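Long-range contact in tungsten formylmethanofuran dehydrogenase subunit E (Syntrophus aciditrophicus, PDB 3D00), which is of unknown function but binds zinc through a treble-clef finger and belongs to the FmdE family, which is implicated in microbial methanogenesis: residues 22-33 / 59-67. Residues are numbered along the deposited sequence; the frame is centred on the assembly and turned at random. Where two conformers were deposited one is given.
Sequences FHGYPAPGVLIG and CLPDAVQLL
His-23 reaches from the end of helix 12-23 to the carboxylate of Asp-62 on helix 60-67, where ND1 donates a nearly straight hydrogen bond of 2.7 Å to OD2. The acceptor lies close to the imidazole plane and is met on its anti side, while the two flat groups stand almost perpendicular, 78° apart. With CG anti to the backbone N (chi1 -177°), the imidazole extends over Val-30, whose CG2, in the conformer modelled here, sits 3.7 Å from the ring plane, beneath its centre. Cys-59 SG approaches the same ring obliquely, 4.0 Å from His-23 NE2. A leucine in place of His-23 would probably leave Asp-62 OD2 without its imidazole donor. That buried carboxylate is gripped further by the second subunit: Thr-71 of that chain bonds OD2 and the backbone N of its Gly-73 bonds OD1, so the histidine probably helps to orient a group that joins the two chains. Phe-22 spans Asp-62 and Leu-66: its ring is oblique to the carboxylate, CE2 3.6 Å from Asp-62 OD1, and its side chain runs alongside Leu-66 in the opposite sense, CD2 3.7 Å from Leu-66 CG. The Gln-65 side chain crosses at about a right angle, NE2 at the ring edge and OE1 bonded by the backbone N of Phe-72. In the same Val-30 conformer, CG2 touches Cys-59 CB at 3.5 Å and CG1 faces Ala-63. Glycines permit the close approach of helices 28-42 and 60-67, since a CB on Gly-29 would strike Cys-59 and one on Gly-33 would strike Ala-63 and Leu-60. The two helix segments cross at -47°, 7.9 Å apart at their axes. Within the FmdE core, helix 60-67 thus packs against helix 28-42 and the end of helix 12-23; Leu-66 also touches Ile-19 of the latter, and helix 129-138 packs on Pro-28 and Ile-32.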
ATOM      1  N   PHE A  22       6.090  11.101   4.572  1.00 44.63           N
ATOM      2  CA  PHE A  22       5.118  10.084   4.159  1.00 44.78           C
ATOM      3  C   PHE A  22       5.129   8.847   5.060  1.00 43.68           C
ATOM      4  O   PHE A  22       4.071   8.398   5.552  1.00 45.37           O
ATOM      5  CB  PHE A  22       5.377   9.689   2.708  1.00 44.72           C
ATOM      6  CG  PHE A  22       4.406   8.682   2.182  1.00 44.99           C
ATOM      7  CD1 PHE A  22       3.042   8.938   2.191  1.00 45.38           C
ATOM      8  CD2 PHE A  22       4.855   7.454   1.682  1.00 44.97           C
ATOM      9  CE1 PHE A  22       2.136   7.973   1.716  1.00 44.73           C
ATOM     10  CE2 PHE A  22       3.973   6.523   1.199  1.00 44.98           C
ATOM     11  CZ  PHE A  22       2.610   6.794   1.209  1.00 44.99           C
ATOM     12  N   HIS A  23       6.324   8.326   5.298  1.00 42.60           N
ATOM     13  CA  HIS A  23       6.539   7.068   6.010  1.00 41.83           C
ATOM     14  C   HIS A  23       6.612   7.299   7.526  1.00 42.58           C
ATOM     15  O   HIS A  23       6.360   6.387   8.302  1.00 43.44           O
ATOM     16  CB  HIS A  23       7.851   6.452   5.450  1.00 42.61           C
ATOM     17  CG  HIS A  23       8.211   5.103   6.008  1.00 41.71           C
ATOM     18  ND1 HIS A  23       7.673   3.940   5.521  1.00 39.81           N
ATOM     19  CD2 HIS A  23       9.055   4.739   7.008  1.00 40.16           C
ATOM     20  CE1 HIS A  23       8.158   2.915   6.197  1.00 39.28           C
ATOM     21  NE2 HIS A  23       9.003   3.369   7.098  1.00 38.62           N
ATOM     22  N   GLY A  24       6.979   8.507   7.960  1.00 42.94           N
ATOM     23  CA  GLY A  24       7.104   8.802   9.395  1.00 43.77           C
ATOM     24  C   GLY A  24       8.503   8.836  10.029  1.00 44.62           C
ATOM     25  O   GLY A  24       8.670   9.391  11.117  1.00 44.27           O
ATOM     26  N   TYR A  25       9.491   8.249   9.352  1.00 46.23           N
ATOM     27  CA  TYR A  25      10.880   8.109   9.834  1.00 46.15           C
ATOM     28  C   TYR A  25      11.727   7.901   8.578  1.00 46.20           C
ATOM     29  O   TYR A  25      11.258   7.293   7.599  1.00 45.34           O
ATOM     30  CB  TYR A  25      10.992   6.905  10.805  1.00 47.75           C
ATOM     31  CG  TYR A  25      12.385   6.602  11.388  1.00 48.24           C
ATOM     32  CD1 TYR A  25      12.972   7.452  12.354  1.00 49.21           C
ATOM     33  CD2 TYR A  25      13.103   5.442  11.019  1.00 48.54           C
ATOM     34  CE1 TYR A  25      14.278   7.187  12.898  1.00 48.65           C
ATOM     35  CE2 TYR A  25      14.408   5.168  11.565  1.00 48.50           C
ATOM     36  CZ  TYR A  25      14.979   6.045  12.493  1.00 48.59           C
ATOM     37  OH  TYR A  25      16.237   5.788  13.046  1.00 48.59           O
ATOM     38  N   PRO A  26      12.972   8.417   8.555  1.00 45.66           N
ATOM     39  CA  PRO A  26      13.779   8.139   7.355  1.00 45.42           C
ATOM     40  C   PRO A  26      14.405   6.745   7.460  1.00 45.35           C
ATOM     41  O   PRO A  26      15.620   6.618   7.687  1.00 44.97           O
ATOM     42  CB  PRO A  26      14.824   9.236   7.384  1.00 45.48           C
ATOM     43  CG  PRO A  26      15.038   9.492   8.876  1.00 45.48           C
ATOM     44  CD  PRO A  26      13.704   9.244   9.537  1.00 45.55           C
ATOM     45  N   ALA A  27      13.556   5.722   7.340  1.00 43.82           N
ATOM     46  CA  ALA A  27      13.956   4.353   7.602  1.00 43.48           C
ATOM     47  C   ALA A  27      14.987   3.929   6.585  1.00 43.41           C
ATOM     48  O   ALA A  27      14.851   4.255   5.414  1.00 44.63           O
ATOM     49  CB  ALA A  27      12.768   3.432   7.558  1.00 42.45           C
ATOM     50  N   PRO A  28      16.041   3.206   7.023  1.00 43.01           N
ATOM     51  CA  PRO A  28      17.034   2.667   6.087  1.00 41.84           C
ATOM     52  C   PRO A  28      16.441   1.992   4.859  1.00 40.74           C
ATOM     53  O   PRO A  28      16.913   2.228   3.772  1.00 41.29           O
ATOM     54  CB  PRO A  28      17.798   1.644   6.937  1.00 41.74           C
ATOM     55  CG  PRO A  28      17.697   2.159   8.314  1.00 41.70           C
ATOM     56  CD  PRO A  28      16.374   2.870   8.420  1.00 42.43           C
ATOM     57  N   GLY A  29      15.416   1.163   5.055  1.00 39.42           N
ATOM     58  CA  GLY A  29      14.758   0.433   3.989  1.00 39.39           C
ATOM     59  C   GLY A  29      14.178   1.292   2.888  1.00 39.18           C
ATOM     60  O   GLY A  29      14.269   0.952   1.709  1.00 41.00           O
ATOM     61  N   VAL A  30      13.578   2.421   3.261  1.00 39.86           N
ATOM     62  CA  VAL A  30      12.966   3.329   2.283  0.50 38.78           C
ATOM     63  C   VAL A  30      14.034   4.170   1.597  1.00 38.40           C
ATOM     64  O   VAL A  30      13.912   4.498   0.450  1.00 41.03           O
ATOM     65  CB  VAL A  30      11.910   4.231   2.930  0.50 38.13           C
ATOM     66  CG1 VAL A  30      11.158   4.997   1.863  0.50 37.70           C
ATOM     67  CG2 VAL A  30      10.966   3.388   3.720  0.50 38.20           C
ATOM     68  N   LEU A  31      15.093   4.503   2.320  1.00 38.68           N
ATOM     69  CA  LEU A  31      16.280   5.164   1.734  1.00 37.33           C
ATOM     70  C   LEU A  31      16.953   4.238   0.689  1.00 37.95           C
ATOM     71  O   LEU A  31      17.143   4.611  -0.492  1.00 37.96           O
ATOM     72  CB  LEU A  31      17.267   5.570   2.869  1.00 35.89           C
ATOM     73  CG  LEU A  31      16.826   6.660   3.848  1.00 33.78           C
ATOM     74  CD1 LEU A  31      17.786   6.815   5.010  1.00 33.12           C
ATOM     75  CD2 LEU A  31      16.695   7.950   3.106  1.00 32.86           C
ATOM     76  N   ILE A  32      17.275   3.013   1.109  1.00 37.31           N
ATOM     77  CA  ILE A  32      17.865   2.059   0.194  1.00 36.47           C
ATOM     78  C   ILE A  32      16.883   1.854  -0.970  1.00 35.12           C
ATOM     79  O   ILE A  32      17.285   1.880  -2.113  1.00 34.90           O
ATOM     80  CB  ILE A  32      18.271   0.743   0.886  1.00 37.75           C
ATOM     81  CG1 ILE A  32      19.377   1.009   1.921  1.00 37.21           C
ATOM     82  CG2 ILE A  32      18.788  -0.258  -0.149  1.00 37.73           C
ATOM     83  CD1 ILE A  32      19.700  -0.214   2.771  1.00 36.50           C
ATOM     84  N   GLY A  33      15.605   1.694  -0.645  1.00 34.20           N
ATOM     85  CA  GLY A  33      14.515   1.570  -1.579  1.00 34.85           C
ATOM     86  C   GLY A  33      14.519   2.608  -2.660  1.00 35.88           C
ATOM     87  O   GLY A  33      14.213   2.279  -3.791  1.00 37.68           O
ATOM     88  N   CYS A  59       8.733  -1.260   4.232  1.00 43.74           N
ATOM     89  CA  CYS A  59       9.476  -0.097   3.738  1.00 43.46           C
ATOM     90  C   CYS A  59       9.462   0.095   2.239  1.00 43.10           C
ATOM     91  O   CYS A  59       9.155   1.174   1.733  1.00 43.89           O
ATOM     92  CB  CYS A  59      10.950  -0.124   4.210  1.00 44.32           C
ATOM     93  SG  CYS A  59      11.149   0.212   5.942  1.00 45.95           S
ATOM     94  N   LEU A  60       9.855  -0.941   1.534  1.00 42.15           N
ATOM     95  CA  LEU A  60      10.033  -0.860   0.111  1.00 42.79           C
ATOM     96  C   LEU A  60       8.782  -0.391  -0.610  1.00 41.81           C
ATOM     97  O   LEU A  60       8.897   0.385  -1.555  1.00 41.01           O
ATOM     98  CB  LEU A  60      10.514  -2.195  -0.431  1.00 44.63           C
ATOM     99  CG  LEU A  60      11.484  -2.273  -1.610  1.00 45.29           C
ATOM    100  CD1 LEU A  60      12.412  -1.119  -1.725  1.00 46.20           C
ATOM    101  CD2 LEU A  60      12.277  -3.571  -1.524  1.00 45.56           C
ATOM    102  N   PRO A  61       7.561  -0.848  -0.189  1.00 40.85           N
ATOM    103  CA  PRO A  61       6.416  -0.235  -0.878  1.00 39.92           C
ATOM    104  C   PRO A  61       6.340   1.296  -0.886  1.00 40.14           C
ATOM    105  O   PRO A  61       5.879   1.857  -1.869  1.00 39.27           O
ATOM    106  CB  PRO A  61       5.232  -0.814  -0.125  1.00 39.94           C
ATOM    107  CG  PRO A  61       5.692  -2.148   0.338  1.00 38.66           C
ATOM    108  CD  PRO A  61       7.105  -1.908   0.754  1.00 39.61           C
ATOM    109  N   ASP A  62       6.744   1.955   0.200  1.00 39.99           N
ATOM    110  CA  ASP A  62       6.679   3.419   0.273  1.00 39.77           C
ATOM    111  C   ASP A  62       7.658   4.118  -0.628  1.00 39.43           C
ATOM    112  O   ASP A  62       7.385   5.219  -1.064  1.00 39.04           O
ATOM    113  CB  ASP A  62       6.817   3.899   1.706  1.00 40.90           C
ATOM    114  CG  ASP A  62       5.577   3.579   2.539  1.00 41.59           C
ATOM    115  OD1 ASP A  62       4.554   3.107   1.991  1.00 41.32           O
ATOM    116  OD2 ASP A  62       5.615   3.832   3.754  1.00 44.42           O
ATOM    117  N   ALA A  63       8.799   3.477  -0.929  1.00 40.28           N
ATOM    118  CA  ALA A  63       9.764   4.011  -1.914  1.00 39.50           C
ATOM    119  C   ALA A  63       9.113   4.066  -3.291  1.00 38.89           C
ATOM    120  O   ALA A  63       9.157   5.088  -3.982  1.00 39.00           O
ATOM    121  CB  ALA A  63      11.011   3.119  -1.960  1.00 37.75           C
ATOM    122  N   VAL A  64       8.482   2.961  -3.668  1.00 39.04           N
ATOM    123  CA  VAL A  64       7.715   2.876  -4.909  1.00 37.52           C
ATOM    124  C   VAL A  64       6.575   3.914  -4.910  1.00 37.66           C
ATOM    125  O   VAL A  64       6.513   4.763  -5.780  1.00 37.92           O
ATOM    126  CB  VAL A  64       7.198   1.412  -5.178  1.00 38.73           C
ATOM    127  CG1 VAL A  64       6.284   1.355  -6.439  1.00 36.23           C
ATOM    128  CG2 VAL A  64       8.357   0.455  -5.349  1.00 37.17           C
ATOM    129  N   GLN A  65       5.713   3.916  -3.907  1.00 37.38           N
ATOM    130  CA  GLN A  65       4.604   4.871  -3.861  1.00 38.06           C
ATOM    131  C   GLN A  65       5.023   6.303  -3.917  1.00 40.10           C
ATOM    132  O   GLN A  65       4.368   7.119  -4.608  1.00 39.76           O
ATOM    133  CB  GLN A  65       3.756   4.620  -2.653  1.00 39.50           C
ATOM    134  CG  GLN A  65       3.096   3.303  -2.751  1.00 39.13           C
ATOM    135  CD  GLN A  65       2.072   3.100  -1.700  1.00 40.75           C
ATOM    136  OE1 GLN A  65       0.900   2.926  -2.008  1.00 40.94           O
ATOM    137  NE2 GLN A  65       2.501   3.096  -0.440  1.00 38.48           N
ATOM    138  N   LEU A  66       6.128   6.630  -3.252  1.00 40.49           N
ATOM    139  CA  LEU A  66       6.637   8.006  -3.255  1.00 40.78           C
ATOM    140  C   LEU A  66       7.275   8.453  -4.557  1.00 40.06           C
ATOM    141  O   LEU A  66       7.338   9.643  -4.831  1.00 40.27           O
ATOM    142  CB  LEU A  66       7.711   8.193  -2.177  1.00 43.85           C
ATOM    143  CG  LEU A  66       7.339   8.672  -0.769  1.00 46.10           C
ATOM    144  CD1 LEU A  66       8.492   8.346   0.231  1.00 47.33           C
ATOM    145  CD2 LEU A  66       7.036  10.152  -0.811  1.00 46.92           C
ATOM    146  N   LEU A  67       7.824   7.523  -5.324  1.00 37.41           N
ATOM    147  CA  LEU A  67       8.666   7.857  -6.474  1.00 36.47           C
ATOM    148  C   LEU A  67       8.079   7.567  -7.860  1.00 37.43           C
ATOM    149  O   LEU A  67       8.594   8.065  -8.875  1.00 39.98           O
ATOM    150  CB  LEU A  67       9.989   7.077  -6.354  1.00 35.99           C
ATOM    151  CG  LEU A  67      10.962   7.462  -5.245  1.00 35.21           C
ATOM    152  CD1 LEU A  67      12.148   6.498  -5.114  1.00 33.41           C
ATOM    153  CD2 LEU A  67      11.434   8.902  -5.499  1.00 33.39           C
TER